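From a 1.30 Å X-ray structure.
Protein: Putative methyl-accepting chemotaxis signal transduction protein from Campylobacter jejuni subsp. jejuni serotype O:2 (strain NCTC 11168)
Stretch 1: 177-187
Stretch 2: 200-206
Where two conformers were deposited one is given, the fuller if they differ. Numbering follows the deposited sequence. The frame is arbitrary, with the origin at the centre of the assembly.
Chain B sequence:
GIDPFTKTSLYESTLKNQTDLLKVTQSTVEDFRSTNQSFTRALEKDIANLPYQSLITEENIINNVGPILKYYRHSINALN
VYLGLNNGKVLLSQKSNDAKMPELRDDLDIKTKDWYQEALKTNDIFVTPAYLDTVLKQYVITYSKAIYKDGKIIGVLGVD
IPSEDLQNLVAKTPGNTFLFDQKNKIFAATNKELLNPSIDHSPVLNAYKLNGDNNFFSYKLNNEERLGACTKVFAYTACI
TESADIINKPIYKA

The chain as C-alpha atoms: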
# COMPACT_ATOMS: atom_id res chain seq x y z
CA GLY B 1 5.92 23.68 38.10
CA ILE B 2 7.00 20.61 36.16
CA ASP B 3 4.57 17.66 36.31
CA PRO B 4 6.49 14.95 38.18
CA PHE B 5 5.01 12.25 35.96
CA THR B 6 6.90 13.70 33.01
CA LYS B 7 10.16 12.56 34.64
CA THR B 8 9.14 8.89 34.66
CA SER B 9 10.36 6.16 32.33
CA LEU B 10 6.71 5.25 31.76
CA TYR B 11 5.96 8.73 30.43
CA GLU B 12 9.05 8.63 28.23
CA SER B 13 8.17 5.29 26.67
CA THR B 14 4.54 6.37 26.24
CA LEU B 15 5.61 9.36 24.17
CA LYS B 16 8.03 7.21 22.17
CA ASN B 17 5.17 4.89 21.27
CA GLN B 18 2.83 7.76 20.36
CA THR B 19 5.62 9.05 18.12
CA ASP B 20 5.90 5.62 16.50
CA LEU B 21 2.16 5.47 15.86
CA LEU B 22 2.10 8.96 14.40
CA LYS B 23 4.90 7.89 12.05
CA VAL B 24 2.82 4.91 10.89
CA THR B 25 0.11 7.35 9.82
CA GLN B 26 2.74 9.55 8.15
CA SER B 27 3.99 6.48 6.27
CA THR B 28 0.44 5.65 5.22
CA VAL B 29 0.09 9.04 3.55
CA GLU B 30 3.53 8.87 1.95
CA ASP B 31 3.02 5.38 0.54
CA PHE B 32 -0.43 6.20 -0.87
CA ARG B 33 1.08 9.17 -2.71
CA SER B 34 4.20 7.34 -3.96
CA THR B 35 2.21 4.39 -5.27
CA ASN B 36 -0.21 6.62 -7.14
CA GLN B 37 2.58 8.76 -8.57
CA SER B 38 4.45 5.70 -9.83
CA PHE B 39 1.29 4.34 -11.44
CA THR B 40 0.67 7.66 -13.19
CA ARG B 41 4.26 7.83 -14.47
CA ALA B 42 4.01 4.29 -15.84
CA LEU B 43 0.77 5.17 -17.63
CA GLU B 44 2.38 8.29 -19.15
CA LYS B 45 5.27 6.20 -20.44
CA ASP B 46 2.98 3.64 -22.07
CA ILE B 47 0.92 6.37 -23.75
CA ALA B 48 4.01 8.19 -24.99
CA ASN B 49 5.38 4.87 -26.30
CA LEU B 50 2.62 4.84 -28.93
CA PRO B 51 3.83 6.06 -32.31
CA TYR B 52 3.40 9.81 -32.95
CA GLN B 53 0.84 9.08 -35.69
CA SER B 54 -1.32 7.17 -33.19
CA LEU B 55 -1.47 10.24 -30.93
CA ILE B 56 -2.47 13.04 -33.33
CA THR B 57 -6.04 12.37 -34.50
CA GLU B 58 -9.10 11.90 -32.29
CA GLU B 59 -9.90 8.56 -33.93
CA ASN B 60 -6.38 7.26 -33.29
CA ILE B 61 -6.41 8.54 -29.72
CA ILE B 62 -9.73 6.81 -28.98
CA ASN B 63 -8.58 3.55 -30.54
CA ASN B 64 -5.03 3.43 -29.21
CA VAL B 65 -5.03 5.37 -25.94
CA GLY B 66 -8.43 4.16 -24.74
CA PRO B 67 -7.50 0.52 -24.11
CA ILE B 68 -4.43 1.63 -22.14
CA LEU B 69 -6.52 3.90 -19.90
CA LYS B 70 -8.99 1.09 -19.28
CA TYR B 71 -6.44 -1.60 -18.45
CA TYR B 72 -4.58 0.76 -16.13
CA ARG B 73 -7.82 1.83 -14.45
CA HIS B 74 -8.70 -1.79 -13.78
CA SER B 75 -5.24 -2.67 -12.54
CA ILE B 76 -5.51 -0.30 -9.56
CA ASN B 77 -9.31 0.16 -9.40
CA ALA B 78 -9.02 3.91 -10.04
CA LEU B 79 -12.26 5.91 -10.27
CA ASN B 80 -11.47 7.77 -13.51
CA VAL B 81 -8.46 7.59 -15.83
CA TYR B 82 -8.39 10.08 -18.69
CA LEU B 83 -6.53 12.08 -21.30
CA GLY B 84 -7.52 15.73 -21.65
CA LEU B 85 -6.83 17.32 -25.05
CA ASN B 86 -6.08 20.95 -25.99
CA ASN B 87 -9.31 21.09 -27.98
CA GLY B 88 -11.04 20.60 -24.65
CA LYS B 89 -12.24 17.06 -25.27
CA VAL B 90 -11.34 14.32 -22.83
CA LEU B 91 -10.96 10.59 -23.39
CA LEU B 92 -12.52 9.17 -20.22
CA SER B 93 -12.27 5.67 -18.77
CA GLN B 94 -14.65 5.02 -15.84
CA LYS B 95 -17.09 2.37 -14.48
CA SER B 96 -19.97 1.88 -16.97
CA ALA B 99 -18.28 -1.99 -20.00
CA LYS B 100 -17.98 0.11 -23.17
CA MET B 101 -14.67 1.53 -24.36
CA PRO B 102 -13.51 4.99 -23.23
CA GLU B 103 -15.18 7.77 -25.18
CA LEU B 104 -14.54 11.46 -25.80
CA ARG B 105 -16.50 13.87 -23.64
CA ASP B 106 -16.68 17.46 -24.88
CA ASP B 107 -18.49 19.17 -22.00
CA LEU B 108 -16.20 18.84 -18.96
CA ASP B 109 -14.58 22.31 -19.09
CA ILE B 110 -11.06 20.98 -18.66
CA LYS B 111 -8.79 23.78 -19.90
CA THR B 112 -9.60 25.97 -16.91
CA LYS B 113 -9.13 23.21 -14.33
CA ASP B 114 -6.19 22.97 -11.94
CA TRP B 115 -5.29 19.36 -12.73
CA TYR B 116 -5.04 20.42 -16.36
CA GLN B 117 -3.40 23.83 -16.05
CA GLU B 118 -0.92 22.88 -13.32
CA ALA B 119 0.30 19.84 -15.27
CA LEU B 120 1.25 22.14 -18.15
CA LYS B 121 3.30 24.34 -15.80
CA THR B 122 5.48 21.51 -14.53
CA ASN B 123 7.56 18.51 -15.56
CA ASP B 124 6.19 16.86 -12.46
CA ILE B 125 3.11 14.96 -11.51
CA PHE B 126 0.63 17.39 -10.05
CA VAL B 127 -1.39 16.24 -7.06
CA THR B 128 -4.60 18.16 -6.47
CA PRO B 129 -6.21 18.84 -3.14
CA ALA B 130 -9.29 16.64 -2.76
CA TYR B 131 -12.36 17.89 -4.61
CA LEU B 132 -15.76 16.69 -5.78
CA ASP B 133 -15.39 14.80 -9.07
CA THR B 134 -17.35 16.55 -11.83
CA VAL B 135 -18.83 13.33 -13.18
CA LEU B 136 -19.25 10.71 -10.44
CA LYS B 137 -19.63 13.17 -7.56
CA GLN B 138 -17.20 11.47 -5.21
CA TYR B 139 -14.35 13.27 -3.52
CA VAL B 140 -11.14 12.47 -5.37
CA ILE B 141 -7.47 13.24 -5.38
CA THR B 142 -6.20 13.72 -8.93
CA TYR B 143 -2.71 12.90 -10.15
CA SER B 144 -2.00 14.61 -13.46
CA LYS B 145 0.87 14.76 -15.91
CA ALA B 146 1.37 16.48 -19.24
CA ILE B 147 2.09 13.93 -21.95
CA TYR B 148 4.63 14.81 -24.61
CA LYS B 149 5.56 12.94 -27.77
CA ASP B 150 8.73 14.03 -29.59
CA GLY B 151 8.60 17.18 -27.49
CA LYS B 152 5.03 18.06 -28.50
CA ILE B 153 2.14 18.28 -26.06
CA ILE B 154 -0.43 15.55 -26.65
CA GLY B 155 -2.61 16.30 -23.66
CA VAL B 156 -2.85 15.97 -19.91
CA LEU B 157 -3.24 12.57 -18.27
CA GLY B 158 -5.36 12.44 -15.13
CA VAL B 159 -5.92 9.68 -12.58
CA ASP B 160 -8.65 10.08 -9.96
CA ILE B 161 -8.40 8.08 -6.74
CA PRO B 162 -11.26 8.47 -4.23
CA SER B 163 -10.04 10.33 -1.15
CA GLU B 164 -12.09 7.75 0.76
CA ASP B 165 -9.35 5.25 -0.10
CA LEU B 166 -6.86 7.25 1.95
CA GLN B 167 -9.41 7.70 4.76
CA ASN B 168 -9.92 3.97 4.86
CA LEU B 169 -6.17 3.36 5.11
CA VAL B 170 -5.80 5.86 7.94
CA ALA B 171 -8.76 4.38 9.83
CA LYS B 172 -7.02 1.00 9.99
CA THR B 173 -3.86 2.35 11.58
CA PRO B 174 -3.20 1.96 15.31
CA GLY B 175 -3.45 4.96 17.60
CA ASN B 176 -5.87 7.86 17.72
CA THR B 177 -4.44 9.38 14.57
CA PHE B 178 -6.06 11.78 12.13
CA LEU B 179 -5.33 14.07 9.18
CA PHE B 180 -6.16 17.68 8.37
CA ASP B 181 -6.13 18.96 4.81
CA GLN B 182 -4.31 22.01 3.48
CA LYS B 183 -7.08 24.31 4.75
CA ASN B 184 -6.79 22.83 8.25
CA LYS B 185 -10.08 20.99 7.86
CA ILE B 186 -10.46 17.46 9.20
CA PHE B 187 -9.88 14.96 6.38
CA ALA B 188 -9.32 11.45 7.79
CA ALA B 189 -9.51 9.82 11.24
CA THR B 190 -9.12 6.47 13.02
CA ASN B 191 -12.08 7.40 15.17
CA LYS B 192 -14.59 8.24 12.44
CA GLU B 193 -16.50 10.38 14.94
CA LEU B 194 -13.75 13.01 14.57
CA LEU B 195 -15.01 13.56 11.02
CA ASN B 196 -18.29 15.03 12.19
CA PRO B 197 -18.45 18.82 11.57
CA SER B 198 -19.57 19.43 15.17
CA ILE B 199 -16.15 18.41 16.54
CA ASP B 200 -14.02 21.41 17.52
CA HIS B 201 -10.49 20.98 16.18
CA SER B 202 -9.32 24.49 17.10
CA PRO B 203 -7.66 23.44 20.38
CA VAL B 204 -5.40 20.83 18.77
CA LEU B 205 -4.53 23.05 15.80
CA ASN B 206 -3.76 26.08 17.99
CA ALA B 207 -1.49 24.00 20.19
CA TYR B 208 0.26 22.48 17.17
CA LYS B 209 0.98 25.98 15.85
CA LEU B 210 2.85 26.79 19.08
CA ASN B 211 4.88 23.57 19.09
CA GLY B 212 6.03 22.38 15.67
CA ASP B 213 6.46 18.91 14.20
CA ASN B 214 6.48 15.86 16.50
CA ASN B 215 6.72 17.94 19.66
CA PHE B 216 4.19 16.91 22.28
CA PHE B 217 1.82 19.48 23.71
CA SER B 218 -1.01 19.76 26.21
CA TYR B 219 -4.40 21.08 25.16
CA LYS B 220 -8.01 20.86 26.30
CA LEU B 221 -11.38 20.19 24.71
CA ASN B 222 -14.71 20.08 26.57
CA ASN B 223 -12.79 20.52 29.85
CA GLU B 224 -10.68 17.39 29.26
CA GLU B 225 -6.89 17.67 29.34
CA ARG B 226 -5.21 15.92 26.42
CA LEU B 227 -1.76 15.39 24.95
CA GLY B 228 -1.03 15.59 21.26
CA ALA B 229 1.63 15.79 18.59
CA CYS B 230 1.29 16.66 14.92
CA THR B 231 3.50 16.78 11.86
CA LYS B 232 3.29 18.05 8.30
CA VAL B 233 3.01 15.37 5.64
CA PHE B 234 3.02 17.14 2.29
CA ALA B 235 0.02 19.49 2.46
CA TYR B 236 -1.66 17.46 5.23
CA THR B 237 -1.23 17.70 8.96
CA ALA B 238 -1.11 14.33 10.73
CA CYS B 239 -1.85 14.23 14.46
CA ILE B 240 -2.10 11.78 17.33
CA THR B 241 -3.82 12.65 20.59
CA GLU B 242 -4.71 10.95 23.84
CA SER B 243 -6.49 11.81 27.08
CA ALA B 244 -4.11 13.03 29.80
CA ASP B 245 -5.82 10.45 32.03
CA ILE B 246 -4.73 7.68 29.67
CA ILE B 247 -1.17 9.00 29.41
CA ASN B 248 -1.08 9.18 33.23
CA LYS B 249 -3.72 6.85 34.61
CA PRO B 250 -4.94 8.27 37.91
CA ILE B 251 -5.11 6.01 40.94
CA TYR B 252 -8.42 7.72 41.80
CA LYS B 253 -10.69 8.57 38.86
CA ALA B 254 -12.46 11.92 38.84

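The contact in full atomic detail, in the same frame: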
# COMPACT_ATOMS: atom_id res chain seq x y z
N THR B 177 -5.07 8.52 15.54
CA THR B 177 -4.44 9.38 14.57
C THR B 177 -5.46 9.93 13.59
O THR B 177 -6.50 9.32 13.33
CB THR B 177 -3.32 8.65 13.80
OG1 THR B 177 -3.89 7.52 13.14
CG2 THR B 177 -2.22 8.18 14.75
N PHE B 178 -5.16 11.11 13.05
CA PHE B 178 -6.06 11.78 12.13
C PHE B 178 -5.30 12.76 11.25
O PHE B 178 -4.14 13.07 11.52
CB PHE B 178 -7.25 12.43 12.86
CG PHE B 178 -6.88 13.28 14.05
CD1 PHE B 178 -6.65 12.70 15.29
CD2 PHE B 178 -6.83 14.67 13.95
CE1 PHE B 178 -6.33 13.48 16.40
CE2 PHE B 178 -6.51 15.46 15.06
CZ PHE B 178 -6.27 14.85 16.28
N LEU B 179 -5.93 13.18 10.16
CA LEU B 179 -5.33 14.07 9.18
C LEU B 179 -6.18 15.30 8.96
O LEU B 179 -7.40 15.19 8.84
CB LEU B 179 -5.20 13.38 7.82
CG LEU B 179 -4.36 12.14 7.65
CD1 LEU B 179 -4.39 11.74 6.16
CD2 LEU B 179 -2.93 12.38 8.12
N PHE B 180 -5.53 16.46 8.86
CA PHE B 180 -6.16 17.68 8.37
C PHE B 180 -5.68 17.96 6.96
O PHE B 180 -4.53 17.67 6.62
CB PHE B 180 -5.80 18.88 9.24
CG PHE B 180 -6.32 18.79 10.64
CD1 PHE B 180 -7.60 19.23 10.94
CD2 PHE B 180 -5.52 18.30 11.66
CE1 PHE B 180 -8.09 19.15 12.22
CE2 PHE B 180 -6.00 18.23 12.95
CZ PHE B 180 -7.28 18.66 13.23
N ASP B 181 -6.54 18.55 6.15
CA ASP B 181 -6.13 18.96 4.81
C ASP B 181 -5.40 20.30 4.83
O ASP B 181 -5.13 20.85 5.90
CB ASP B 181 -7.31 18.95 3.83
CG ASP B 181 -8.38 19.98 4.17
OD1 ASP B 181 -8.11 20.95 4.90
OD2 ASP B 181 -9.51 19.81 3.67
N GLN B 182 -5.09 20.80 3.65
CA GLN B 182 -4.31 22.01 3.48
C GLN B 182 -5.00 23.26 4.03
O GLN B 182 -4.34 24.26 4.31
CB GLN B 182 -3.96 22.20 2.00
CG GLN B 182 -5.17 22.37 1.06
CD GLN B 182 -6.03 21.11 0.89
OE1 GLN B 182 -5.53 19.98 0.94
NE2 GLN B 182 -7.33 21.32 0.71
N LYS B 183 -6.32 23.20 4.19
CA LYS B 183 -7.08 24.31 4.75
C LYS B 183 -7.37 24.10 6.23
O LYS B 183 -8.22 24.78 6.81
CB LYS B 183 -8.38 24.51 3.97
CG LYS B 183 -8.15 24.90 2.52
CD LYS B 183 -7.20 26.09 2.43
CE LYS B 183 -6.67 26.29 1.01
NZ LYS B 183 -7.73 26.76 0.08
N ASN B 184 -6.65 23.15 6.83
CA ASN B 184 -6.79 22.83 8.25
C ASN B 184 -8.19 22.33 8.59
O ASN B 184 -8.70 22.55 9.69
CB ASN B 184 -6.37 24.00 9.14
CG ASN B 184 -4.88 24.23 9.12
OD1 ASN B 184 -4.10 23.28 8.99
ND2 ASN B 184 -4.46 25.48 9.25
N LYS B 185 -8.79 21.63 7.63
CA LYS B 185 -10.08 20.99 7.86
C LYS B 185 -9.86 19.49 8.02
O LYS B 185 -9.03 18.90 7.33
CB LYS B 185 -11.02 21.26 6.68
CG LYS B 185 -11.34 22.74 6.48
CD LYS B 185 -12.09 23.31 7.67
CE LYS B 185 -13.32 22.47 7.98
NZ LYS B 185 -14.27 23.15 8.90
N ILE B 186 -10.61 18.89 8.94
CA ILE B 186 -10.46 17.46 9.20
C ILE B 186 -10.72 16.66 7.91
O ILE B 186 -11.65 16.97 7.15
CB ILE B 186 -11.34 17.00 10.37
CG1 ILE B 186 -10.92 15.61 10.87
CG2 ILE B 186 -12.81 17.05 10.00
CD1 ILE B 186 -9.61 15.63 11.61
N PHE B 187 -9.88 15.66 7.66
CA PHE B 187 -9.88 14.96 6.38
C PHE B 187 -10.01 13.44 6.56
O PHE B 187 -10.76 12.79 5.83
CB PHE B 187 -8.60 15.31 5.60
CG PHE B 187 -8.40 14.51 4.35
CD1 PHE B 187 -8.94 14.93 3.15
CD2 PHE B 187 -7.63 13.35 4.37
CE1 PHE B 187 -8.74 14.20 1.99
CE2 PHE B 187 -7.43 12.62 3.22
CZ PHE B 187 -7.98 13.04 2.03
N ASP B 200 -14.86 20.21 17.51
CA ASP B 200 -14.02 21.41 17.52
C ASP B 200 -12.54 21.05 17.48
O ASP B 200 -11.98 20.57 18.48
CB ASP B 200 -14.33 22.26 18.75
CG ASP B 200 -13.55 23.55 18.79
OD1 ASP B 200 -12.96 23.94 17.75
OD2 ASP B 200 -13.53 24.20 19.86
N HIS B 201 -11.90 21.29 16.34
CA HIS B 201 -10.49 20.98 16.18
C HIS B 201 -9.55 22.15 16.44
O HIS B 201 -8.34 22.01 16.33
CB HIS B 201 -10.23 20.39 14.80
CG HIS B 201 -10.87 19.06 14.58
ND1 HIS B 201 -10.41 17.91 15.20
CD2 HIS B 201 -11.93 18.69 13.83
CE1 HIS B 201 -11.16 16.89 14.83
NE2 HIS B 201 -12.09 17.33 14.01
N SER B 202 -10.12 23.31 16.78
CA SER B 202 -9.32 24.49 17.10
C SER B 202 -8.28 24.25 18.22
O SER B 202 -7.12 24.64 18.05
CB SER B 202 -10.22 25.69 17.43
OG SER B 202 -10.98 26.08 16.30
N PRO B 203 -8.68 23.62 19.34
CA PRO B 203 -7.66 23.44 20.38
C PRO B 203 -6.42 22.67 19.94
O PRO B 203 -5.30 23.09 20.25
CB PRO B 203 -8.42 22.67 21.47
CG PRO B 203 -9.83 23.11 21.30
CD PRO B 203 -10.01 23.18 19.81
N VAL B 204 -6.58 21.58 19.19
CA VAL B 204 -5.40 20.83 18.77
C VAL B 204 -4.57 21.62 17.76
O VAL B 204 -3.34 21.65 17.84
CB VAL B 204 -5.74 19.40 18.28
CG1 VAL B 204 -6.46 19.43 16.95
CG2 VAL B 204 -4.46 18.55 18.20
N LEU B 205 -5.23 22.29 16.82
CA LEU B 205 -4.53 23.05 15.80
C LEU B 205 -3.78 24.24 16.39
O LEU B 205 -2.65 24.52 15.99
CB LEU B 205 -5.51 23.52 14.72
CG LEU B 205 -6.09 22.43 13.82
CD1 LEU B 205 -7.24 22.97 12.98
CD2 LEU B 205 -5.00 21.87 12.94
N ASN B 206 -4.40 24.94 17.33
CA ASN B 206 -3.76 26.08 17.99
C ASN B 206 -2.52 25.63 18.76
O ASN B 206 -1.49 26.31 18.74
CB ASN B 206 -4.73 26.79 18.93
CG ASN B 206 -5.82 27.55 18.18
OD1 ASN B 206 -5.68 27.85 17.00
ND2 ASN B 206 -6.91 27.85 18.88

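The ring of Phe180 is engaged by three residues of the second stretch at once, yet no hydrogen bond joins the two stretches. The contact is mainly apolar and aromatic packing. It is small, burying 313 Å² with both sides summed.

Leu205 covers one face of the Phe180 ring. Its CD2 lies 3.8 Å from the ring centroid of Phe180 and only 10° off the ring normal, so the methyl sits almost centrally over the ring. This is a CH-pi contact. His201 meets the same ring at its edge, with His201 CB 3.6 Å from Phe180 CE1. The two rings form an offset edge-to-face pair. Their planes are at 85° and their centroids 5.2 Å apart, and the edge of Phe180 is directed toward the face of His201. Val204 adds CG1, 3.9 Å from Phe180 CZ.

The His201 ring in turn packs against Ile186. Ile186 CD1 lies over one face of the imidazole, 4.1 Å from the His201 ring centroid and 26° off the normal, a second CH-pi contact. The closest pair is Ile186 CB to His201 NE2, at 3.7 Å. NE2 is hydrogen-bonded elsewhere in the structure, so its polar need is met despite this apolar neighbour.

Phe178 makes a looser contact. Its CE2 is 4.4 Å from Val204 CG1, which lies near the plane of the ring at its edge. Val204 CG1 thus touches both Phe178 and Phe180. These two residues alternate with Leu179 along strand 177-180. Their CA-to-CB bonds point toward the second stretch, while Leu179 is out of reach.

At the turn, Asn184 contributes backbone as well as side chain. Its O is 3.6 Å from Leu205 CD1, and its CB is 4.1 Å from the same methyl. Leu205 CD1 touches Asn184 and also lies 4.0 Å from Phe180 CE1, while CD2 sits over the Phe180 face.

Local hydrogen bonds hold each side in shape. Asp181 to Asn184 is a type I beta turn, with Asn184 N donating to Asp181 O at 2.9 Å. Asp181 OD1 accepts from Lys183 N at 3.0 Å and from Lys185 N at 2.9 Å. Phe187 N donates to Leu179 O between the strands, and Asp181 N donates to Lys185 O next to the turn, both at 2.8 Å. In the second stretch, Asp200 OD1 caps the helix by accepting from Ser202 N at 3.1 Å. The helix axis crosses strand 177-180 at -81°, nearly perpendicular.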